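Local coordinates for predicted ATPase of the ABC class (Vibrio vulnificus, PDB 5D6A), which probably binds and hydrolyses ATP as an ABC-class ATPase, held here as a two-subunit assembly with the non-hydrolysable analogue AMP-PNP, at residues Leu316-Pro324 and Gly383-Arg393. Sequence-based numbering, arbitrary orientation.
Sequences LSNYINHLP and GDEPITPLVDR
Tyr-319 and Thr-388 join two loops that run antiparallel, Tyr-319 beside Thr-388 and His-322 beside Glu-385, the amide N of Thr-388 donating to the carbonyl O of Tyr-319 at 2.9 Å, nearly straight at 162° and within the carbonyl plane. With one backbone bond across the pair, the amide of Asn-321 adds two more links: its ND2 reaches two acceptors of 383-393, giving one bond to Thr-388 OG1 (3.2 Å), which sits 23° out of the amide plane, and a weak one to Pro-386 O. At the helical end, the Arg-393 chain is bent at chi2, which brings NE to within 2.7 Å of Asn-318 O in a weak, poorly angled bond, while its CG lies 3.6 Å from CE1 of the Tyr-319 ring. The guanidinium is turned almost perpendicular to that ring, and its NH1 is held by Gln-396. At the other end, His-322 swings CG anti to its own N (chi1 176°), laying one face of the imidazole under Gly-383 O, 3.2 Å from the plane and over the ring centre. The Asp-384 carboxylate lies beside this ring, and its OD2 is hydrogen-bonded to ND1 of His-426 of the second subunit. The contact thus joins two loops of the P-loop nucleotide-binding domain at the subunit interface, with the side chain of Ile-387 about 9 Å from a bound AMP-PNP, consistent with the nucleotide-sandwiching dimers of ABC ATPases.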
ATOM      1  N   LEU A 316     -12.506 -18.881 -15.328  1.00 44.15           N
ATOM      2  CA  LEU A 316     -11.809 -17.937 -16.195  1.00 45.38           C
ATOM      3  C   LEU A 316     -11.711 -18.439 -17.638  1.00 47.11           C
ATOM      4  O   LEU A 316     -10.857 -17.985 -18.401  1.00 48.92           O
ATOM      5  CB  LEU A 316     -10.410 -17.675 -15.637  1.00 46.04           C
ATOM      6  CG  LEU A 316     -10.370 -17.216 -14.176  1.00 46.22           C
ATOM      7  CD1 LEU A 316      -8.935 -17.005 -13.711  1.00 46.50           C
ATOM      8  CD2 LEU A 316     -11.182 -15.946 -13.986  1.00 45.84           C
ATOM      9  N   SER A 317     -12.598 -19.357 -18.011  1.00 47.41           N
ATOM     10  CA  SER A 317     -12.600 -19.934 -19.359  1.00 48.20           C
ATOM     11  C   SER A 317     -12.636 -18.885 -20.464  1.00 47.46           C
ATOM     12  O   SER A 317     -12.045 -19.082 -21.519  1.00 49.00           O
ATOM     13  CB  SER A 317     -13.789 -20.884 -19.530  1.00 49.10           C
ATOM     14  OG  SER A 317     -13.724 -21.949 -18.601  1.00 49.88           O
ATOM     15  N   ASN A 318     -13.326 -17.777 -20.221  1.00 46.26           N
ATOM     16  CA  ASN A 318     -13.440 -16.711 -21.218  1.00 47.10           C
ATOM     17  C   ASN A 318     -12.142 -15.956 -21.483  1.00 47.62           C
ATOM     18  O   ASN A 318     -12.040 -15.245 -22.480  1.00 49.21           O
ATOM     19  CB  ASN A 318     -14.522 -15.709 -20.814  1.00 46.21           C
ATOM     20  CG  ASN A 318     -15.908 -16.323 -20.771  1.00 47.01           C
ATOM     21  OD1 ASN A 318     -16.150 -17.391 -21.338  1.00 49.35           O
ATOM     22  ND2 ASN A 318     -16.833 -15.642 -20.110  1.00 46.04           N
ATOM     23  N   TYR A 319     -11.154 -16.103 -20.605  1.00 47.56           N
ATOM     24  CA  TYR A 319      -9.889 -15.390 -20.780  1.00 48.58           C
ATOM     25  C   TYR A 319      -8.694 -16.334 -20.778  1.00 51.22           C
ATOM     26  O   TYR A 319      -7.887 -16.316 -21.708  1.00 54.47           O
ATOM     27  CB  TYR A 319      -9.752 -14.318 -19.698  1.00 47.10           C
ATOM     28  CG  TYR A 319     -10.968 -13.420 -19.640  1.00 45.91           C
ATOM     29  CD1 TYR A 319     -11.164 -12.424 -20.590  1.00 46.22           C
ATOM     30  CD2 TYR A 319     -11.936 -13.583 -18.650  1.00 44.35           C
ATOM     31  CE1 TYR A 319     -12.281 -11.609 -20.553  1.00 45.48           C
ATOM     32  CE2 TYR A 319     -13.054 -12.770 -18.604  1.00 43.65           C
ATOM     33  CZ  TYR A 319     -13.221 -11.786 -19.560  1.00 44.24           C
ATOM     34  OH  TYR A 319     -14.327 -10.971 -19.531  1.00 44.12           O
ATOM     35  N   ILE A 320      -8.584 -17.161 -19.743  1.00 51.93           N
ATOM     36  CA  ILE A 320      -7.492 -18.125 -19.648  1.00 53.49           C
ATOM     37  C   ILE A 320      -7.951 -19.447 -20.253  1.00 56.04           C
ATOM     38  O   ILE A 320      -9.006 -19.971 -19.893  1.00 57.83           O
ATOM     39  CB  ILE A 320      -7.038 -18.321 -18.192  1.00 52.14           C
ATOM     40  CG1 ILE A 320      -6.587 -16.976 -17.612  1.00 51.10           C
ATOM     41  CG2 ILE A 320      -5.912 -19.349 -18.117  1.00 52.84           C
ATOM     42  CD1 ILE A 320      -6.169 -17.030 -16.160  1.00 51.19           C
ATOM     43  N   ASN A 321      -7.153 -19.982 -21.170  1.00 58.59           N
ATOM     44  CA  ASN A 321      -7.487 -21.226 -21.860  1.00 62.01           C
ATOM     45  C   ASN A 321      -6.758 -22.452 -21.313  1.00 63.31           C
ATOM     46  O   ASN A 321      -7.345 -23.531 -21.210  1.00 64.50           O
ATOM     47  CB  ASN A 321      -7.199 -21.067 -23.355  1.00 64.39           C
ATOM     48  CG  ASN A 321      -8.027 -19.968 -23.994  1.00 64.41           C
ATOM     49  OD1 ASN A 321      -9.156 -19.707 -23.581  1.00 64.81           O
ATOM     50  ND2 ASN A 321      -7.476 -19.326 -25.013  1.00 66.23           N
ATOM     51  N   HIS A 322      -5.484 -22.283 -20.965  1.00 64.43           N
ATOM     52  CA  HIS A 322      -4.671 -23.376 -20.432  1.00 64.97           C
ATOM     53  C   HIS A 322      -3.885 -22.951 -19.189  1.00 63.35           C
ATOM     54  O   HIS A 322      -3.500 -21.792 -19.047  1.00 61.47           O
ATOM     55  CB  HIS A 322      -3.704 -23.889 -21.505  1.00 67.86           C
ATOM     56  CG  HIS A 322      -2.759 -24.947 -21.018  1.00 70.11           C
ATOM     57  ND1 HIS A 322      -3.064 -26.291 -21.049  1.00 71.41           N
ATOM     58  CD2 HIS A 322      -1.516 -24.855 -20.486  1.00 70.66           C
ATOM     59  CE1 HIS A 322      -2.049 -26.981 -20.557  1.00 72.50           C
ATOM     60  NE2 HIS A 322      -1.098 -26.133 -20.208  1.00 72.15           N
ATOM     61  N   LEU A 323      -3.662 -23.914 -18.300  1.00 63.74           N
ATOM     62  CA  LEU A 323      -2.908 -23.703 -17.070  1.00 62.58           C
ATOM     63  C   LEU A 323      -1.970 -24.881 -16.838  1.00 64.48           C
ATOM     64  O   LEU A 323      -2.276 -26.008 -17.237  1.00 65.83           O
ATOM     65  CB  LEU A 323      -3.855 -23.562 -15.877  1.00 60.25           C
ATOM     66  CG  LEU A 323      -4.708 -22.295 -15.820  1.00 59.19           C
ATOM     67  CD1 LEU A 323      -5.747 -22.404 -14.714  1.00 58.06           C
ATOM     68  CD2 LEU A 323      -3.841 -21.058 -15.624  1.00 58.10           C
ATOM     69  N   PRO A 324      -0.817 -24.628 -16.197  1.00 64.87           N
ATOM     70  CA  PRO A 324       0.112 -25.717 -15.913  1.00 67.03           C
ATOM     71  C   PRO A 324      -0.440 -26.637 -14.827  1.00 67.01           C
ATOM     72  O   PRO A 324      -1.472 -26.331 -14.228  1.00 63.45           O
ATOM     73  CB  PRO A 324       1.367 -24.992 -15.421  1.00 67.05           C
ATOM     74  CG  PRO A 324       0.866 -23.710 -14.862  1.00 64.66           C
ATOM     75  CD  PRO A 324      -0.324 -23.332 -15.695  1.00 63.46           C
ATOM     76  N   GLY A 383       2.657 -26.596 -25.592  1.00117.11           N
ATOM     77  CA  GLY A 383       1.472 -27.105 -24.901  1.00116.91           C
ATOM     78  C   GLY A 383       0.791 -26.021 -24.086  1.00116.03           C
ATOM     79  O   GLY A 383      -0.043 -26.314 -23.229  1.00116.50           O
ATOM     80  N   ASP A 384       1.153 -24.766 -24.358  1.00114.47           N
ATOM     81  CA  ASP A 384       0.596 -23.615 -23.658  1.00112.81           C
ATOM     82  C   ASP A 384      -0.238 -22.781 -24.621  1.00108.65           C
ATOM     83  O   ASP A 384       0.301 -21.948 -25.353  1.00107.20           O
ATOM     84  CB  ASP A 384       1.723 -22.748 -23.080  1.00112.27           C
ATOM     85  CG  ASP A 384       2.601 -23.497 -22.090  1.00112.47           C
ATOM     86  OD1 ASP A 384       2.224 -24.611 -21.668  1.00116.12           O
ATOM     87  OD2 ASP A 384       3.670 -22.962 -21.726  1.00107.70           O
ATOM     88  N   GLU A 385      -1.550 -23.014 -24.632  1.00137.79           N
ATOM     89  CA  GLU A 385      -2.442 -22.257 -25.505  1.00132.41           C
ATOM     90  C   GLU A 385      -2.439 -20.789 -25.068  1.00124.98           C
ATOM     91  O   GLU A 385      -2.488 -20.498 -23.871  1.00120.23           O
ATOM     92  CB  GLU A 385      -3.860 -22.832 -25.480  1.00131.53           C
ATOM     93  CG  GLU A 385      -3.947 -24.264 -25.993  1.00135.05           C
ATOM     94  CD  GLU A 385      -5.363 -24.815 -25.990  1.00134.57           C
ATOM     95  OE1 GLU A 385      -5.539 -25.993 -26.362  1.00136.41           O
ATOM     96  OE2 GLU A 385      -6.300 -24.077 -25.617  1.00131.39           O
ATOM     97  N   PRO A 386      -2.382 -19.861 -26.038  1.00121.90           N
ATOM     98  CA  PRO A 386      -2.312 -18.429 -25.733  1.00115.74           C
ATOM     99  C   PRO A 386      -3.536 -17.877 -25.002  1.00109.13           C
ATOM    100  O   PRO A 386      -4.665 -18.280 -25.285  1.00109.62           O
ATOM    101  CB  PRO A 386      -2.178 -17.783 -27.118  1.00117.72           C
ATOM    102  CG  PRO A 386      -2.795 -18.761 -28.054  1.00121.20           C
ATOM    103  CD  PRO A 386      -2.485 -20.112 -27.488  1.00124.37           C
ATOM    104  N   ILE A 387      -3.294 -16.964 -24.064  1.00102.10           N
ATOM    105  CA  ILE A 387      -4.368 -16.323 -23.305  1.00 94.69           C
ATOM    106  C   ILE A 387      -5.169 -15.413 -24.233  1.00 90.81           C
ATOM    107  O   ILE A 387      -4.611 -14.820 -25.156  1.00 92.25           O
ATOM    108  CB  ILE A 387      -3.808 -15.494 -22.119  1.00 91.18           C
ATOM    109  CG1 ILE A 387      -4.944 -14.945 -21.249  1.00 86.79           C
ATOM    110  CG2 ILE A 387      -2.925 -14.350 -22.613  1.00 91.17           C
ATOM    111  CD1 ILE A 387      -4.464 -14.144 -20.059  1.00 84.93           C
ATOM    112  N   THR A 388      -6.476 -15.322 -23.997  1.00 84.84           N
ATOM    113  CA  THR A 388      -7.350 -14.475 -24.804  1.00 81.57           C
ATOM    114  C   THR A 388      -7.340 -13.057 -24.219  1.00 76.76           C
ATOM    115  O   THR A 388      -7.939 -12.818 -23.167  1.00 74.28           O
ATOM    116  CB  THR A 388      -8.788 -15.028 -24.832  1.00 81.29           C
ATOM    117  OG1 THR A 388      -8.773 -16.372 -25.326  1.00 84.54           O
ATOM    118  CG2 THR A 388      -9.684 -14.175 -25.722  1.00 80.90           C
ATOM    119  N   PRO A 389      -6.671 -12.107 -24.904  1.00 74.85           N
ATOM    120  CA  PRO A 389      -6.569 -10.742 -24.389  1.00 71.62           C
ATOM    121  C   PRO A 389      -7.892  -9.991 -24.416  1.00 68.11           C
ATOM    122  O   PRO A 389      -8.753 -10.275 -25.249  1.00 68.69           O
ATOM    123  CB  PRO A 389      -5.561 -10.090 -25.332  1.00 73.65           C
ATOM    124  CG  PRO A 389      -5.756 -10.803 -26.620  1.00 76.71           C
ATOM    125  CD  PRO A 389      -6.120 -12.217 -26.268  1.00 77.62           C
ATOM    126  N   LEU A 390      -8.033  -9.032 -23.506  1.00 64.65           N
ATOM    127  CA  LEU A 390      -9.252  -8.239 -23.380  1.00 63.37           C
ATOM    128  C   LEU A 390      -9.741  -7.673 -24.713  1.00 64.01           C
ATOM    129  O   LEU A 390     -10.940  -7.684 -24.989  1.00 65.24           O
ATOM    130  CB  LEU A 390      -9.037  -7.100 -22.376  1.00 61.51           C
ATOM    131  CG  LEU A 390     -10.203  -6.128 -22.172  1.00 60.80           C
ATOM    132  CD1 LEU A 390     -11.474  -6.856 -21.755  1.00 60.74           C
ATOM    133  CD2 LEU A 390      -9.832  -5.065 -21.150  1.00 59.49           C
ATOM    134  N   VAL A 391      -8.818  -7.193 -25.539  1.00 64.28           N
ATOM    135  CA  VAL A 391      -9.175  -6.613 -26.838  1.00 65.26           C
ATOM    136  C   VAL A 391     -10.158  -7.499 -27.625  1.00 66.93           C
ATOM    137  O   VAL A 391     -11.019  -6.989 -28.343  1.00 68.05           O
ATOM    138  CB  VAL A 391      -7.913  -6.310 -27.688  1.00 66.62           C
ATOM    139  CG1 VAL A 391      -7.120  -7.579 -27.972  1.00 68.53           C
ATOM    140  CG2 VAL A 391      -8.289  -5.606 -28.984  1.00 68.26           C
ATOM    141  N   ASP A 392     -10.035  -8.816 -27.473  1.00 67.26           N
ATOM    142  CA  ASP A 392     -10.918  -9.763 -28.162  1.00 69.42           C
ATOM    143  C   ASP A 392     -12.264  -9.947 -27.446  1.00 68.15           C
ATOM    144  O   ASP A 392     -13.273 -10.259 -28.082  1.00 68.32           O
ATOM    145  CB  ASP A 392     -10.228 -11.129 -28.315  1.00 71.76           C
ATOM    146  CG  ASP A 392      -8.987 -11.075 -29.204  1.00 73.77           C
ATOM    147  OD1 ASP A 392      -8.798 -10.072 -29.922  1.00 74.79           O
ATOM    148  OD2 ASP A 392      -8.205 -12.051 -29.195  1.00 74.43           O
ATOM    149  N   ARG A 393     -12.277  -9.758 -26.127  1.00 65.51           N
ATOM    150  CA  ARG A 393     -13.498  -9.932 -25.337  1.00 64.23           C
ATOM    151  C   ARG A 393     -14.234  -8.632 -25.044  1.00 62.81           C
ATOM    152  O   ARG A 393     -15.459  -8.622 -24.942  1.00 65.91           O
ATOM    153  CB  ARG A 393     -13.177 -10.616 -24.007  1.00 62.80           C
ATOM    154  CG  ARG A 393     -12.619 -12.024 -24.134  1.00 64.88           C
ATOM    155  CD  ARG A 393     -13.605 -12.964 -24.808  1.00 66.58           C
ATOM    156  NE  ARG A 393     -13.153 -14.351 -24.759  1.00 68.54           N
ATOM    157  CZ  ARG A 393     -13.812 -15.379 -25.286  1.00 71.44           C
ATOM    158  NH1 ARG A 393     -14.964 -15.189 -25.921  1.00 72.85           N
ATOM    159  NH2 ARG A 393     -13.314 -16.606 -25.182  1.00 73.37           N
TER